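Local atomic coordinates of F5/8 type C domain protein (Clostridium perfringens, PDB entry 7JRM), a protein that probably binds host mucin carbohydrates through its CBM51 module, as part of the Clostridium perfringens O-glycopeptidase ZmpB, which is implicated in mucin hydrolysis. Residues 86-91 / 124-129; 105-110 / 129-134. All blocks are in the same frame, centred on the assembly; numbering follows the deposited sequence.

Contact 1 of 2, residues 86-91 / 124-129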
# COMPACT_ATOMS: atom_id res chain seq x y z
N LEU A 86 -4.45 20.62 -24.62
CA LEU A 86 -5.02 21.06 -25.89
C LEU A 86 -3.95 21.17 -26.96
O LEU A 86 -4.20 20.89 -28.14
CB LEU A 86 -5.75 22.39 -25.71
CG LEU A 86 -7.27 22.32 -25.54
CD1 LEU A 86 -7.64 21.48 -24.33
CD2 LEU A 86 -7.85 23.72 -25.42
N SER A 87 -2.74 21.58 -26.57
CA SER A 87 -1.63 21.65 -27.52
C SER A 87 -1.19 20.28 -28.00
O SER A 87 -0.50 20.19 -29.02
CB SER A 87 -0.45 22.40 -26.88
OG SER A 87 0.18 21.60 -25.90
N ASP A 88 -1.56 19.21 -27.30
CA ASP A 88 -1.33 17.85 -27.76
C ASP A 88 -2.44 17.35 -28.67
O ASP A 88 -2.41 16.18 -29.07
CB ASP A 88 -1.17 16.91 -26.56
CG ASP A 88 0.14 17.12 -25.82
OD1 ASP A 88 0.99 17.88 -26.33
OD2 ASP A 88 0.31 16.52 -24.74
N LEU A 89 -3.41 18.19 -28.99
CA LEU A 89 -4.50 17.87 -29.91
C LEU A 89 -4.45 18.82 -31.10
O LEU A 89 -3.63 19.73 -31.16
CB LEU A 89 -5.85 17.95 -29.20
CG LEU A 89 -6.12 16.95 -28.07
CD1 LEU A 89 -7.21 17.46 -27.15
CD2 LEU A 89 -6.50 15.59 -28.65
N ASN A 90 -5.35 18.59 -32.05
CA ASN A 90 -5.49 19.43 -33.23
C ASN A 90 -6.80 20.20 -33.14
O ASN A 90 -7.86 19.60 -32.92
CB ASN A 90 -5.44 18.60 -34.51
CG ASN A 90 -4.07 18.01 -34.78
OD1 ASN A 90 -3.07 18.73 -34.80
ND2 ASN A 90 -4.01 16.70 -34.98
N TRP A 91 -6.73 21.51 -33.32
CA TRP A 91 -7.94 22.33 -33.29
C TRP A 91 -8.72 22.15 -34.59
O TRP A 91 -8.16 21.85 -35.65
CB TRP A 91 -7.60 23.80 -33.07
CG TRP A 91 -6.64 24.39 -34.07
CD1 TRP A 91 -6.85 24.58 -35.41
CD2 TRP A 91 -5.32 24.89 -33.80
NE1 TRP A 91 -5.74 25.15 -35.99
CE2 TRP A 91 -4.79 25.35 -35.03
CE3 TRP A 91 -4.53 24.98 -32.65
CZ2 TRP A 91 -3.51 25.90 -35.13
CZ3 TRP A 91 -3.26 25.53 -32.75
CH2 TRP A 91 -2.77 25.98 -33.98
N PHE A 124 5.51 28.36 -18.63
CA PHE A 124 4.78 27.14 -18.92
C PHE A 124 5.43 26.42 -20.10
O PHE A 124 5.87 27.05 -21.06
CB PHE A 124 3.31 27.42 -19.25
CG PHE A 124 2.54 28.02 -18.11
CD1 PHE A 124 2.58 29.38 -17.87
CD2 PHE A 124 1.77 27.22 -17.29
CE1 PHE A 124 1.86 29.94 -16.83
CE2 PHE A 124 1.05 27.77 -16.24
CZ PHE A 124 1.10 29.13 -16.01
N ALA A 125 5.47 25.09 -20.02
CA ALA A 125 5.94 24.30 -21.15
C ALA A 125 4.81 23.99 -22.13
O ALA A 125 5.06 23.78 -23.32
CB ALA A 125 6.59 23.00 -20.67
N LYS A 126 3.57 23.98 -21.64
CA LYS A 126 2.41 23.62 -22.45
C LYS A 126 1.41 24.76 -22.47
O LYS A 126 1.28 25.52 -21.50
CB LYS A 126 1.75 22.34 -21.91
CG LYS A 126 2.72 21.24 -21.54
CD LYS A 126 3.33 20.59 -22.77
CE LYS A 126 2.29 19.77 -23.52
NZ LYS A 126 2.76 19.40 -24.88
N GLY A 127 0.69 24.86 -23.57
CA GLY A 127 -0.35 25.87 -23.71
C GLY A 127 -0.49 26.29 -25.16
O GLY A 127 0.09 25.69 -26.06
N ILE A 128 -1.28 27.34 -25.36
CA ILE A 128 -1.58 27.88 -26.68
C ILE A 128 -1.29 29.37 -26.66
O ILE A 128 -1.89 30.11 -25.87
CB ILE A 128 -3.03 27.61 -27.10
CG1 ILE A 128 -3.32 26.11 -27.11
CG2 ILE A 128 -3.31 28.23 -28.46
CD1 ILE A 128 -2.56 25.35 -28.17
N GLY A 129 -0.38 29.82 -27.52
CA GLY A 129 -0.07 31.22 -27.65
C GLY A 129 -0.77 31.80 -28.86
O GLY A 129 -0.57 31.35 -29.99
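D88 and K126 join their side chains in a salt bridge at the edge of a loop-to-strand contact in the beta-sandwich of the NPCBM (CBM51) module. Residues 86-91 leave strand 83-85 in a turn closed by L89 N bonding to L86 O, while residues 124-129 lead into strand 127-131. The lysine does not reach straight out. With chi2 and chi3 both bent, near -70°, its chain curls back so that the ammonium arrives at the turn, crossing the aspartate side chain at about a right angle. K126 NZ meets D88 OD1 at 2.7 Å, on the syn side of the carboxylate but 26° out of its plane; OD2 lies farther off, so one oxygen carries the bridge. K126 NZ also forms a salt bridge with D104, and this pair of carboxylates would be expected to stabilise its positive charge.

Next to the bridge, S87 turns its CB toward the strand. S87 OG passes 3.5 Å from K126 NZ, but its hydrogen bond is to D104, whose OD1 also binds the backbone N of G127. D104 thus ties turn and strand together from outside both segments. The backbone at G127 takes a shape that leaves little room for a side chain next to the K126 carbonyl.

Van der Waals packing completes the contact. I128 points toward the turn, and its side chain also touches I136 and Y138 of strand 134-139 in the facing sheet. The terminal methyl of its longer branch lies against the serine, with I128 CD1 3.8 Å from S87 CB, while G127 O approaches that same S87 CB to 3.4 Å.

Contact 2 of 2, residues 105-110 / 129-134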
# COMPACT_ATOMS: atom_id res chain seq x y z
N ARG A 105 4.18 27.39 -27.32
CA ARG A 105 4.98 28.60 -27.36
C ARG A 105 4.06 29.81 -27.44
O ARG A 105 2.91 29.71 -27.86
CB ARG A 105 5.95 28.62 -28.56
CG ARG A 105 6.78 27.36 -28.74
CD ARG A 105 7.79 27.18 -27.62
NE ARG A 105 8.82 28.22 -27.62
CZ ARG A 105 10.01 28.10 -27.05
NH1 ARG A 105 10.33 26.97 -26.43
NH2 ARG A 105 10.88 29.09 -27.10
N ALA A 106 4.59 30.96 -27.03
CA ALA A 106 3.86 32.21 -27.20
C ALA A 106 3.82 32.58 -28.68
O ALA A 106 4.50 32.00 -29.53
CB ALA A 106 4.50 33.32 -26.38
N VAL A 107 2.99 33.59 -29.00
CA VAL A 107 2.84 34.00 -30.39
C VAL A 107 4.13 34.59 -30.93
O VAL A 107 4.39 34.56 -32.14
CB VAL A 107 1.65 34.98 -30.53
CG1 VAL A 107 1.99 36.32 -29.88
CG2 VAL A 107 1.27 35.16 -31.99
N SER A 108 4.98 35.12 -30.05
CA SER A 108 6.27 35.66 -30.46
C SER A 108 7.34 34.59 -30.63
O SER A 108 8.48 34.92 -30.99
CB SER A 108 6.74 36.71 -29.45
OG SER A 108 7.37 36.10 -28.34
N GLY A 109 7.01 33.32 -30.39
CA GLY A 109 7.98 32.25 -30.45
C GLY A 109 8.68 31.95 -29.15
O GLY A 109 9.25 30.86 -29.00
N ASN A 110 8.66 32.88 -28.20
CA ASN A 110 9.27 32.64 -26.90
C ASN A 110 8.40 31.68 -26.08
O ASN A 110 7.30 31.28 -26.49
CB ASN A 110 9.45 33.95 -26.14
CG ASN A 110 10.55 34.81 -26.72
OD1 ASN A 110 11.55 34.30 -27.24
ND2 ASN A 110 10.38 36.12 -26.65
N GLY A 129 -0.38 29.82 -27.52
CA GLY A 129 -0.07 31.22 -27.65
C GLY A 129 -0.77 31.80 -28.86
O GLY A 129 -0.57 31.35 -29.99
N THR A 130 -1.61 32.81 -28.62
CA THR A 130 -2.41 33.40 -29.68
C THR A 130 -2.37 34.92 -29.54
O THR A 130 -1.57 35.48 -28.78
CB THR A 130 -3.85 32.85 -29.64
OG1 THR A 130 -4.55 33.24 -30.83
CG2 THR A 130 -4.59 33.35 -28.41
N HIS A 131 -3.26 35.59 -30.27
CA HIS A 131 -3.26 37.05 -30.36
C HIS A 131 -4.67 37.50 -30.72
O HIS A 131 -5.26 36.98 -31.66
CB HIS A 131 -2.25 37.51 -31.42
CG HIS A 131 -1.91 38.97 -31.34
ND1 HIS A 131 -2.86 39.96 -31.52
CD2 HIS A 131 -0.74 39.61 -31.14
CE1 HIS A 131 -2.27 41.14 -31.42
NE2 HIS A 131 -0.99 40.96 -31.18
N SER A 132 -5.19 38.46 -29.97
CA SER A 132 -6.51 39.00 -30.26
C SER A 132 -6.50 39.71 -31.61
O SER A 132 -5.49 40.30 -32.01
CB SER A 132 -6.96 39.96 -29.16
OG SER A 132 -6.58 41.29 -29.46
N TYR A 133 -7.61 39.64 -32.33
CA TYR A 133 -8.78 38.85 -31.96
C TYR A 133 -8.57 37.40 -32.40
O TYR A 133 -8.06 37.15 -33.48
CB TYR A 133 -10.05 39.43 -32.60
CG TYR A 133 -11.33 38.71 -32.24
CD1 TYR A 133 -11.85 37.73 -33.07
CD2 TYR A 133 -12.03 39.04 -31.09
CE1 TYR A 133 -13.03 37.07 -32.75
CE2 TYR A 133 -13.21 38.39 -30.76
CZ TYR A 133 -13.70 37.41 -31.59
OH TYR A 133 -14.87 36.76 -31.27
N SER A 134 -8.97 36.45 -31.55
CA SER A 134 -8.69 35.05 -31.80
C SER A 134 -9.89 34.19 -31.43
O SER A 134 -10.54 34.42 -30.41
CB SER A 134 -7.46 34.58 -31.02
OG SER A 134 -7.21 33.21 -31.25
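V107 lies with its branched side chain over the T130 carbonyl and beside H131. Its CB is 3.7 Å from T130 O. CG1, placed between the backbone N and the carbonyl carbon (chi1 70°), rests near the same oxygen and faces the edge of the H131 imidazole, close to the ring plane; V107 CG2 reaches H131 CB at 4.3 Å. The ring is held in its rotation by the next residue, as H131 ND1 donates in the ring plane to S132 O at 2.7 Å.

At G129 the backbones meet directly: A106 CA is 4.1 Å from G129 CA, a CA-H...O contact of 3.3 Å joins G129 CA to R105 O, and there is no room for a CB. The loop keeps its shape through the type I beta turn from A106 to G109 and through R105, whose guanidinium grips G109 O side-on: R105 NE, at 3.0 Å, comes from above the carbonyl plane and NH2 lies within it. On the opposite segment T130 OG1 donates to S134 OG, bridging the bend after the strand.

The H131 side chain lies about 8 Å from the bound calcium ion, and S132 OG bonds to the calcium ligand D214. The loop between strands 102-103 and 112-115 packs on strand 127-131, where V107 also touches H215 of the adjoining strand 215-224.

The two contacts have centres 11 Å apart, lie in the NPCBM module and share G129 and strand 127-131, contact 1 using its start and contact 2 its later part. That strand pairs antiparallel with strands 102-103 and 215-224, and the loops that pack on it come from earlier in the chain. The order is 86-91, 105-110, 124-129, 129-134, so the two connections cross. One strand thereby receives two separate loops of the beta-sandwich, one just before its start, where K126 is salt-bridged, and one toward the end nearer the calcium site, joining loops 33 and 19 residues away in sequence to the same strand.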